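Local atomic coordinates of formate dehydrogenase subunit beta (Desulfovibrio gigas, PDB entry 1H0H), a protein that forms the electron-transfer subunit of a formate dehydrogenase, carrying three [4Fe-4S] clusters for the reversible oxidation of formate to carbon dioxide. Residues Val6-Cys11 with Phe67-Cys72; Ala13-Gln18 with Val52-Gln57; Asp186-Asp191 with Phe199-Asn204. All coordinates share one frame; numbering follows the deposited sequence.

Contacts 1 and 2 share one [4Fe-4S] cluster, bound by C11, C14 and C17, with C156 as fourth ligand. Their centres are 8 Å apart, and contact 2 is nested inside the chain loop that contact 1 closes. Strands 51-59 and 62-70 pair between them, and the salt bridge from R53 NE to D70 OD2 measures 2.7 Å. Contact 3 lies on the other flank of contact 1, with centres 11 Å apart. There strands 2-7 and 197-201 are neighbours in one sheet, and T8 OG1 lies 2.7 Å from L200 O. Contacts 2 and 3 do not touch; their nearest atoms are about 7 Å apart. C72 of contact 1 is a ligand of another cluster.

Contact 1 (Val6-Cys11 with Phe67-Cys72); sequences VDTTRC and FFPDQC. With SF4 (iron/sulfur cluster), chain L; SF4 (iron/sulfur cluster), chain M; SF4 (iron/sulfur cluster), chain N.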
loop_
_atom_site.group_PDB
_atom_site.type_symbol
_atom_site.label_atom_id
_atom_site.label_comp_id
_atom_site.label_asym_id
_atom_site.label_seq_id
_atom_site.Cartn_x
_atom_site.Cartn_y
_atom_site.Cartn_z
ATOM N N VAL B 6 8.095 15.657 -25.129
ATOM C CA VAL B 6 8.264 14.487 -24.273
ATOM C C VAL B 6 9.610 14.570 -23.554
ATOM O O VAL B 6 10.673 14.461 -24.170
ATOM C CB VAL B 6 8.187 13.191 -25.094
ATOM C CG1 VAL B 6 8.183 11.978 -24.174
ATOM C CG2 VAL B 6 6.953 13.194 -26.030
ATOM N N ASP B 7 9.574 14.792 -22.248
ATOM C CA ASP B 7 10.800 14.917 -21.485
ATOM C C ASP B 7 11.113 13.557 -20.883
ATOM O O ASP B 7 10.579 13.232 -19.825
ATOM C CB ASP B 7 10.614 15.975 -20.396
ATOM C CG ASP B 7 11.857 16.221 -19.594
ATOM O OD1 ASP B 7 12.862 15.508 -19.788
ATOM O OD2 ASP B 7 11.915 17.114 -18.724
ATOM N N THR B 8 11.948 12.754 -21.556
ATOM C CA THR B 8 12.280 11.414 -21.046
ATOM C C THR B 8 12.967 11.456 -19.690
ATOM O O THR B 8 12.943 10.466 -18.942
ATOM C CB THR B 8 13.154 10.603 -22.035
ATOM O OG1 THR B 8 14.442 11.223 -22.156
ATOM C CG2 THR B 8 12.563 10.612 -23.448
ATOM N N THR B 9 13.537 12.595 -19.318
ATOM C CA THR B 9 14.206 12.631 -18.027
ATOM C C THR B 9 13.197 12.578 -16.873
ATOM O O THR B 9 13.584 12.386 -15.734
ATOM C CB THR B 9 15.131 13.856 -17.846
ATOM O OG1 THR B 9 14.352 15.067 -17.684
ATOM C CG2 THR B 9 16.000 14.083 -19.070
ATOM N N ARG B 10 11.917 12.783 -17.171
ATOM C CA ARG B 10 10.899 12.707 -16.124
ATOM C C ARG B 10 10.058 11.426 -16.166
ATOM O O ARG B 10 9.212 11.229 -15.295
ATOM C CB ARG B 10 9.959 13.918 -16.176
ATOM C CG ARG B 10 10.648 15.259 -16.044
ATOM C CD ARG B 10 9.685 16.417 -16.042
ATOM N NE ARG B 10 8.853 16.444 -14.845
ATOM C CZ ARG B 10 9.169 17.160 -13.774
ATOM N NH1 ARG B 10 10.295 17.863 -13.797
ATOM N NH2 ARG B 10 8.377 17.180 -12.688
ATOM N N CYS B 11 10.281 10.561 -17.144
ATOM C CA CYS B 11 9.470 9.339 -17.292
ATOM C C CYS B 11 9.892 8.250 -16.310
ATOM O O CYS B 11 11.068 7.933 -16.179
ATOM C CB CYS B 11 9.580 8.830 -18.746
ATOM S SG CYS B 11 8.775 7.252 -19.123
ATOM N N PHE B 67 14.344 5.405 -20.599
ATOM C CA PHE B 67 12.992 5.177 -21.059
ATOM C C PHE B 67 12.627 6.120 -22.215
ATOM O O PHE B 67 12.989 7.288 -22.200
ATOM C CB PHE B 67 12.022 5.383 -19.898
ATOM C CG PHE B 67 12.371 4.596 -18.653
ATOM C CD1 PHE B 67 12.734 3.267 -18.735
ATOM C CD2 PHE B 67 12.326 5.186 -17.398
ATOM C CE1 PHE B 67 13.064 2.545 -17.593
ATOM C CE2 PHE B 67 12.655 4.467 -16.254
ATOM C CZ PHE B 67 13.002 3.136 -16.346
ATOM N N PHE B 68 11.857 5.601 -23.162
ATOM C CA PHE B 68 11.437 6.328 -24.358
ATOM C C PHE B 68 10.014 5.907 -24.730
ATOM O O PHE B 68 9.800 4.825 -25.278
ATOM C CB PHE B 68 12.403 5.960 -25.497
ATOM C CG PHE B 68 12.424 6.928 -26.629
ATOM C CD1 PHE B 68 13.227 8.067 -26.576
ATOM C CD2 PHE B 68 11.698 6.687 -27.772
ATOM C CE1 PHE B 68 13.264 8.982 -27.662
ATOM C CE2 PHE B 68 11.723 7.591 -28.834
ATOM C CZ PHE B 68 12.506 8.731 -28.780
ATOM N N PRO B 69 9.027 6.738 -24.424
ATOM C CA PRO B 69 7.613 6.415 -24.714
ATOM C C PRO B 69 7.303 6.761 -26.174
ATOM O O PRO B 69 6.748 7.816 -26.485
ATOM C CB PRO B 69 6.829 7.341 -23.782
ATOM C CG PRO B 69 7.755 8.375 -23.329
ATOM C CD PRO B 69 9.182 8.024 -23.741
ATOM N N ASP B 70 7.626 5.810 -27.042
ATOM C CA ASP B 70 7.627 5.981 -28.478
ATOM C C ASP B 70 6.221 6.055 -29.079
ATOM O O ASP B 70 5.284 5.443 -28.575
ATOM C CB ASP B 70 8.433 4.820 -29.067
ATOM C CG ASP B 70 9.037 5.140 -30.381
ATOM O OD1 ASP B 70 8.800 6.250 -30.909
ATOM O OD2 ASP B 70 9.754 4.314 -30.974
ATOM N N GLN B 71 6.084 6.866 -30.115
ATOM C CA GLN B 71 4.853 7.028 -30.863
ATOM C C GLN B 71 5.244 7.794 -32.139
ATOM O O GLN B 71 6.345 8.336 -32.234
ATOM C CB GLN B 71 3.822 7.850 -30.070
ATOM C CG GLN B 71 4.308 9.265 -29.821
ATOM C CD GLN B 71 3.305 10.178 -29.083
ATOM O OE1 GLN B 71 3.445 10.424 -27.884
ATOM N NE2 GLN B 71 2.321 10.702 -29.812
ATOM N N CYS B 72 4.317 7.866 -33.089
ATOM C CA CYS B 72 4.517 8.633 -34.317
ATOM C C CYS B 72 4.965 10.064 -33.981
ATOM O O CYS B 72 4.471 10.656 -33.022
ATOM C CB CYS B 72 3.215 8.700 -35.092
ATOM S SG CYS B 72 3.241 9.858 -36.462
HETATM FE FE1 SF4 L . 4.499 9.482 -18.408
HETATM FE FE2 SF4 L . 4.253 7.283 -20.078
HETATM FE FE3 SF4 L . 6.648 7.771 -18.799
HETATM FE FE4 SF4 L . 4.375 6.968 -17.309
HETATM S S1 SF4 L . 5.475 5.761 -18.868
HETATM S S2 SF4 L . 5.928 8.645 -16.789
HETATM S S3 SF4 L . 2.732 7.983 -18.587
HETATM S S4 SF4 L . 5.571 9.120 -20.419
HETATM FE FE1 SF4 M . -3.260 9.551 -28.588
HETATM FE FE2 SF4 M . -0.849 9.359 -27.281
HETATM FE FE3 SF4 M . -0.980 9.084 -30.035
HETATM FE FE4 SF4 M . -1.975 7.123 -28.376
HETATM S S1 SF4 M . 0.215 7.875 -28.540
HETATM S S2 SF4 M . -2.938 8.039 -30.247
HETATM S S3 SF4 M . -2.766 8.247 -26.645
HETATM S S4 SF4 M . -1.555 10.990 -28.952
HETATM FE FE1 SF4 N . 6.732 8.057 -39.593
HETATM FE FE2 SF4 N . 4.702 9.217 -38.127
HETATM FE FE3 SF4 N . 6.622 10.816 -39.531
HETATM FE FE4 SF4 N . 4.763 9.335 -40.942
HETATM S S1 SF4 N . 4.322 11.187 -39.532
HETATM S S2 SF4 N . 6.900 9.435 -41.413
HETATM S S3 SF4 N . 4.545 7.437 -39.549
HETATM S S4 SF4 N . 6.988 9.376 -37.672
HETATM O O HOH W 1 14.586 8.173 -19.189
#
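The F67 ring turns an edge to V6-C11. The carbonyl oxygen of C11 lies in the ring plane there, with F67 CD2 to C11 O at 3.3 Å. W65 meets the same ring with the planes at about 55°. The F68 ring has D70 CG at its edge. T8 CG2 approaches this ring obliquely, 4.1 Å from F68 CD1, and F199 from outside the two segments stacks on it.

C11 holds SG anti to its backbone N (chi1 175°). This puts C11 SG on FE3 of the cluster, at 2.2 Å. The same sulfur lies 3.8 Å from F67 CB and makes an oblique sulfur-aromatic contact with the F67 ring. P69, the centre of an inverse gamma turn, touches both V6 and the cluster. V6 CG1 and P69 CG meet tip to tip at 3.7 Å. P69 CG is also 3.7 Å from the cluster sulfide S4.

T8 CB rests against the backbone, 3.3 Å from F67 O. Its hydroxyl bonds instead to L200 O. A water donates to T8 O and accepts from F67 N, so it joins the two backbones. Before C11 the chain makes an Asx turn. D7 OD1 takes both T9 N and T9 OG1 from above the carboxylate plane, and D7 OD2 pairs with R176.

Segment 67-72 runs from the C11 cluster past a cluster beside Q71, whose OE1 takes K50 NZ. It ends at another cluster, where C72 SG binds FE2 at 2.3 Å. P69 puts apolar carbon against S4 of the C11 cluster, which may lower the polarity there.

Contact 2 (Ala13-Gln18 with Val52-Gln57); sequences ACRGCQ and VRMHEQ. With SF4 (iron/sulfur cluster), chain L.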
loop_
_atom_site.group_PDB
_atom_site.type_symbol
_atom_site.label_atom_id
_atom_site.label_comp_id
_atom_site.label_asym_id
_atom_site.label_seq_id
_atom_site.Cartn_x
_atom_site.Cartn_y
_atom_site.Cartn_z
ATOM N N ALA B 13 8.506 5.224 -16.556
ATOM C CA ALA B 13 8.092 4.000 -17.220
ATOM C C ALA B 13 6.924 3.340 -16.454
ATOM O O ALA B 13 6.833 2.111 -16.345
ATOM C CB ALA B 13 9.287 3.048 -17.415
ATOM N N CYS B 14 6.027 4.183 -15.935
ATOM C CA CYS B 14 4.844 3.696 -15.215
ATOM C C CYS B 14 3.904 2.967 -16.192
ATOM O O CYS B 14 3.003 2.234 -15.793
ATOM C CB CYS B 14 4.130 4.887 -14.544
ATOM S SG CYS B 14 3.115 5.938 -15.582
ATOM N N ARG B 15 4.146 3.164 -17.485
ATOM C CA ARG B 15 3.317 2.577 -18.549
ATOM C C ARG B 15 1.833 3.012 -18.569
ATOM O O ARG B 15 0.981 2.442 -19.256
ATOM C CB ARG B 15 3.576 1.080 -18.729
ATOM C CG ARG B 15 4.921 0.867 -19.444
ATOM C CD ARG B 15 5.117 -0.526 -20.013
ATOM N NE ARG B 15 5.534 -1.445 -18.965
ATOM C CZ ARG B 15 6.184 -2.560 -19.193
ATOM N NH1 ARG B 15 6.479 -2.905 -20.463
ATOM N NH2 ARG B 15 6.524 -3.344 -18.169
ATOM N N GLY B 16 1.525 4.064 -17.829
ATOM C CA GLY B 16 0.197 4.658 -17.913
ATOM C C GLY B 16 -0.178 5.081 -19.352
ATOM O O GLY B 16 -1.286 4.795 -19.803
ATOM N N CYS B 17 0.745 5.743 -20.058
ATOM C CA CYS B 17 0.498 6.190 -21.432
ATOM C C CYS B 17 0.232 5.008 -22.386
ATOM O O CYS B 17 -0.681 5.066 -23.232
ATOM C CB CYS B 17 1.691 7.028 -21.966
ATOM S SG CYS B 17 3.297 6.206 -21.832
ATOM N N GLN B 18 1.032 3.958 -22.260
ATOM C CA GLN B 18 0.901 2.783 -23.130
ATOM C C GLN B 18 -0.483 2.190 -23.001
ATOM O O GLN B 18 -1.157 1.964 -24.005
ATOM C CB GLN B 18 1.990 1.741 -22.819
ATOM C CG GLN B 18 1.962 0.489 -23.665
ATOM C CD GLN B 18 3.178 -0.399 -23.456
ATOM O OE1 GLN B 18 4.330 0.063 -23.479
ATOM N NE2 GLN B 18 2.926 -1.660 -23.241
ATOM N N VAL B 52 6.324 2.070 -24.489
ATOM C CA VAL B 52 7.389 2.514 -23.601
ATOM C C VAL B 52 8.613 1.619 -23.754
ATOM O O VAL B 52 8.631 0.452 -23.340
ATOM C CB VAL B 52 6.932 2.627 -22.117
ATOM C CG1 VAL B 52 8.100 3.041 -21.250
ATOM C CG2 VAL B 52 5.773 3.644 -21.995
ATOM N N ARG B 53 9.635 2.172 -24.393
ATOM C CA ARG B 53 10.847 1.429 -24.630
ATOM C C ARG B 53 11.730 1.597 -23.415
ATOM O O ARG B 53 11.703 2.641 -22.774
ATOM C CB ARG B 53 11.519 1.944 -25.894
ATOM C CG ARG B 53 10.747 1.655 -27.162
ATOM C CD ARG B 53 11.454 2.153 -28.414
ATOM N NE ARG B 53 10.632 2.089 -29.619
ATOM C CZ ARG B 53 10.392 0.969 -30.291
ATOM N NH1 ARG B 53 10.889 -0.192 -29.865
ATOM N NH2 ARG B 53 9.657 1.006 -31.384
ATOM N N MET B 54 12.475 0.556 -23.063
ATOM C CA MET B 54 13.254 0.581 -21.831
ATOM C C MET B 54 14.604 -0.059 -22.093
ATOM O O MET B 54 14.672 -1.218 -22.553
ATOM C CB MET B 54 12.513 -0.161 -20.698
ATOM C CG MET B 54 11.067 0.315 -20.424
ATOM S SD MET B 54 10.081 -0.855 -19.375
ATOM C CE MET B 54 10.838 -0.609 -17.737
ATOM N N HIS B 55 15.680 0.678 -21.805
ATOM C CA HIS B 55 17.030 0.163 -22.065
ATOM C C HIS B 55 18.023 0.459 -20.955
ATOM O O HIS B 55 18.270 1.620 -20.588
ATOM C CB HIS B 55 17.588 0.701 -23.391
ATOM C CG HIS B 55 16.900 0.151 -24.598
ATOM N ND1 HIS B 55 16.116 0.926 -25.426
ATOM C CD2 HIS B 55 16.841 -1.108 -25.098
ATOM C CE1 HIS B 55 15.625 0.177 -26.401
ATOM N NE2 HIS B 55 16.054 -1.060 -26.228
ATOM N N GLU B 56 18.608 -0.597 -20.430
ATOM C CA GLU B 56 19.632 -0.443 -19.430
ATOM C C GLU B 56 20.862 0.106 -20.115
ATOM O O GLU B 56 21.192 -0.324 -21.227
ATOM C CB GLU B 56 19.964 -1.782 -18.786
ATOM C CG GLU B 56 18.905 -2.216 -17.801
ATOM C CD GLU B 56 19.363 -3.348 -16.940
ATOM O OE1 GLU B 56 20.575 -3.688 -16.910
ATOM O OE2 GLU B 56 18.492 -3.917 -16.292
ATOM N N GLN B 57 21.531 1.058 -19.470
ATOM C CA GLN B 57 22.749 1.639 -20.033
ATOM C C GLN B 57 23.683 2.026 -18.929
ATOM O O GLN B 57 23.285 2.688 -17.972
ATOM C CB GLN B 57 22.456 2.900 -20.879
ATOM C CG GLN B 57 21.494 2.718 -22.040
ATOM C CD GLN B 57 22.098 1.912 -23.196
ATOM O OE1 GLN B 57 23.217 1.440 -23.091
ATOM N NE2 GLN B 57 21.349 1.776 -24.299
HETATM FE FE1 SF4 L . 4.499 9.482 -18.408
HETATM FE FE2 SF4 L . 4.253 7.283 -20.078
HETATM FE FE3 SF4 L . 6.648 7.771 -18.799
HETATM FE FE4 SF4 L . 4.375 6.968 -17.309
HETATM S S1 SF4 L . 5.475 5.761 -18.868
HETATM S S2 SF4 L . 5.928 8.645 -16.789
HETATM S S3 SF4 L . 2.732 7.983 -18.587
HETATM S S4 SF4 L . 5.571 9.120 -20.419
HETATM O O HOH W 2 6.639 -1.351 -22.959
#
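C14 and C17 supply two of the four cysteine sulfurs that bind the cluster. C14 SG binds FE4 at 2.4 Å. C17 SG binds FE2 at 2.3 Å, from the crowded position between its backbone N and carbonyl carbon (chi1 54°). V52 reaches in from strand 51-59. Its CG2 branch touches C17 SG at 3.6 Å and also lies 3.8 Å from the cluster sulfide S1. The other branch, CG1, is anti to the backbone N and meets the methyl of A13. A13 CB in turn packs on M54 CE at 4.0 Å.

C11, C14 and C17 make up the CxxCxxC part of a ferredoxin-type cluster motif, and C156 supplies the fourth ligand. R15 holds the N-cap position of helix 16-25, which starts directly after it. G16 N donates to C14 SG, so one backbone bond adds to the grip on that thiolate and may tune its charge.

R15 crosses V52 obliquely, with R15 CG 3.8 Å from V52 CB. Its chain then bends at chi3 and brings the guanidinium under M54, whose SD lies over the centre of one face. R15 NE and NH2 form salt bridges to acidic partners on the chain of another protein, and NH1 bonds to H38 O.

Q18 extends along its full length with CG anti to the backbone N. Its OE1 takes V52 N at 3.0 Å, nearly straight at the hydrogen (169°) and in the carbonyl plane. Q18 NE2 is held by N40 O, which fixes the turn of the amide. A water accepts from R15 NH1 and sits beside Q18 OE1 and V52 O.

Contact 3 (Asp186-Asp191 with Phe199-Asn204); sequences DAKLCD and FLTAHN
This contact joins the two strands of a beta hairpin at the border of a mixed four-stranded sheet. Strand 188-189 is outermost within the chain and runs antiparallel to strand 197-201, which lies next to strand 2-7. K188 and T201 form a hydrogen-bonded pair. K188 N donates to T201 O at 3.0 Å, with the donor above the carbonyl plane. T201 N returns a bond to K188 O, also 3.0 Å, and it is almost straight (177°). L189 and L200 form the next, non-hydrogen-bonded pair, with CA atoms 4.5 Å apart.

One step on, C190 N donates to F199 O at 2.8 Å, nearly along the C=O axis. L189 CA adds a CA-H...O contact to the same oxygen at 3.3 Å, so F199 O is met twice. C190 and F199 are also joined by a water, which accepts from F199 N and donates to C190 O, and it lies in plane at the edge of the F199 ring. At the other end a second water joins D186 N to A202 O.

L189 and L200 share one face of the sheet and cross obliquely. L189 CD2 lies 3.8 Å from L200 CB. Helix 166-180 covers this face, with A173 on L189 and L177 on L200. K188 and T201 share the other face and lie side by side, pointing the same way. C190 SG lies near T201, 4.0 Å from its OG1. T201 holds OG1 between its backbone N and carbonyl carbon (chi1 50°), and from there OG1 donates to H203 O at 3.2 Å.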
loop_
_atom_site.group_PDB
_atom_site.type_symbol
_atom_site.label_atom_id
_atom_site.label_comp_id
_atom_site.label_asym_id
_atom_site.label_seq_id
_atom_site.Cartn_x
_atom_site.Cartn_y
_atom_site.Cartn_z
ATOM N N ASP B 186 25.584 15.671 -23.047
ATOM C CA ASP B 186 25.182 15.013 -24.292
ATOM C C ASP B 186 23.653 15.025 -24.509
ATOM O O ASP B 186 23.119 14.333 -25.387
ATOM C CB ASP B 186 25.756 13.600 -24.377
ATOM C CG ASP B 186 27.277 13.589 -24.297
ATOM O OD1 ASP B 186 27.868 14.673 -24.110
ATOM O OD2 ASP B 186 27.973 12.554 -24.418
ATOM N N ALA B 187 22.949 15.833 -23.731
ATOM C CA ALA B 187 21.507 15.903 -23.884
ATOM C C ALA B 187 21.179 16.593 -25.191
ATOM O O ALA B 187 21.931 17.455 -25.639
ATOM C CB ALA B 187 20.898 16.659 -22.750
ATOM N N LYS B 188 20.068 16.213 -25.809
ATOM C CA LYS B 188 19.612 16.934 -27.003
ATOM C C LYS B 188 18.148 16.685 -27.292
ATOM O O LYS B 188 17.544 15.787 -26.726
ATOM C CB LYS B 188 20.431 16.544 -28.228
ATOM C CG LYS B 188 20.449 15.049 -28.481
ATOM C CD LYS B 188 21.283 14.722 -29.727
ATOM C CE LYS B 188 20.517 15.050 -30.982
ATOM N NZ LYS B 188 21.430 15.228 -32.160
ATOM N N LEU B 189 17.594 17.511 -28.176
ATOM C CA LEU B 189 16.242 17.322 -28.646
ATOM C C LEU B 189 16.369 16.461 -29.891
ATOM O O LEU B 189 17.363 16.538 -30.596
ATOM C CB LEU B 189 15.588 18.651 -28.977
ATOM C CG LEU B 189 15.421 19.557 -27.767
ATOM C CD1 LEU B 189 14.781 20.859 -28.179
ATOM C CD2 LEU B 189 14.543 18.814 -26.762
ATOM N N CYS B 190 15.365 15.633 -30.146
ATOM C CA CYS B 190 15.415 14.731 -31.276
ATOM C C CYS B 190 14.704 15.378 -32.481
ATOM O O CYS B 190 13.509 15.628 -32.444
ATOM C CB CYS B 190 14.812 13.379 -30.866
ATOM S SG CYS B 190 15.727 12.544 -29.509
ATOM N N ASP B 191 15.482 15.699 -33.508
ATOM C CA ASP B 191 15.006 16.354 -34.727
ATOM C C ASP B 191 13.998 17.460 -34.465
ATOM O O ASP B 191 12.917 17.457 -35.041
ATOM C CB ASP B 191 14.400 15.301 -35.648
ATOM C CG ASP B 191 15.398 14.227 -36.007
ATOM O OD1 ASP B 191 16.623 14.550 -36.094
ATOM O OD2 ASP B 191 15.060 13.045 -36.220
ATOM N N PHE B 199 11.109 14.795 -28.552
ATOM C CA PHE B 199 11.716 14.136 -27.385
ATOM C C PHE B 199 13.027 14.789 -26.937
ATOM O O PHE B 199 13.885 15.131 -27.773
ATOM C CB PHE B 199 12.047 12.679 -27.646
ATOM C CG PHE B 199 10.867 11.811 -27.923
ATOM C CD1 PHE B 199 10.336 11.749 -29.196
ATOM C CD2 PHE B 199 10.328 10.997 -26.920
ATOM C CE1 PHE B 199 9.294 10.918 -29.466
ATOM C CE2 PHE B 199 9.267 10.163 -27.182
ATOM C CZ PHE B 199 8.736 10.136 -28.459
ATOM N N LEU B 200 13.157 14.970 -25.624
ATOM C CA LEU B 200 14.398 15.394 -25.011
ATOM C C LEU B 200 15.037 14.150 -24.441
ATOM O O LEU B 200 14.359 13.360 -23.768
ATOM C CB LEU B 200 14.158 16.394 -23.872
ATOM C CG LEU B 200 15.382 16.714 -22.997
ATOM C CD1 LEU B 200 16.494 17.371 -23.826
ATOM C CD2 LEU B 200 15.041 17.616 -21.835
ATOM N N THR B 201 16.312 13.940 -24.748
ATOM C CA THR B 201 17.079 12.846 -24.162
ATOM C C THR B 201 18.255 13.440 -23.442
ATOM O O THR B 201 18.712 14.531 -23.795
ATOM C CB THR B 201 17.546 11.818 -25.209
ATOM O OG1 THR B 201 18.191 12.469 -26.323
ATOM C CG2 THR B 201 16.360 11.078 -25.784
ATOM N N ALA B 202 18.744 12.735 -22.424
ATOM C CA ALA B 202 19.854 13.232 -21.635
ATOM C C ALA B 202 21.200 12.716 -22.150
ATOM O O ALA B 202 22.236 13.154 -21.701
ATOM C CB ALA B 202 19.664 12.867 -20.159
ATOM N N HIS B 203 21.155 11.775 -23.081
ATOM C CA HIS B 203 22.354 11.174 -23.641
ATOM C C HIS B 203 22.088 10.859 -25.099
ATOM O O HIS B 203 20.990 11.084 -25.592
ATOM C CB HIS B 203 22.688 9.863 -22.905
ATOM C CG HIS B 203 22.588 9.972 -21.422
ATOM N ND1 HIS B 203 23.663 10.282 -20.626
ATOM C CD2 HIS B 203 21.525 9.846 -20.593
ATOM C CE1 HIS B 203 23.274 10.330 -19.364
ATOM N NE2 HIS B 203 21.981 10.066 -19.319
ATOM N N ASN B 204 23.096 10.336 -25.780
ATOM C CA ASN B 204 22.946 9.886 -27.151
ATOM C C ASN B 204 21.588 9.195 -27.369
ATOM O O ASN B 204 21.293 8.193 -26.721
ATOM C CB ASN B 204 24.066 8.902 -27.448
ATOM C CG ASN B 204 23.930 8.244 -28.800
ATOM O OD1 ASN B 204 23.122 8.659 -29.624
ATOM N ND2 ASN B 204 24.746 7.199 -29.037
HETATM O O HOH W 3 24.887 13.755 -21.256
HETATM O O HOH W 4 25.690 9.994 -24.409
HETATM O O HOH W 5 11.438 14.098 -31.292
#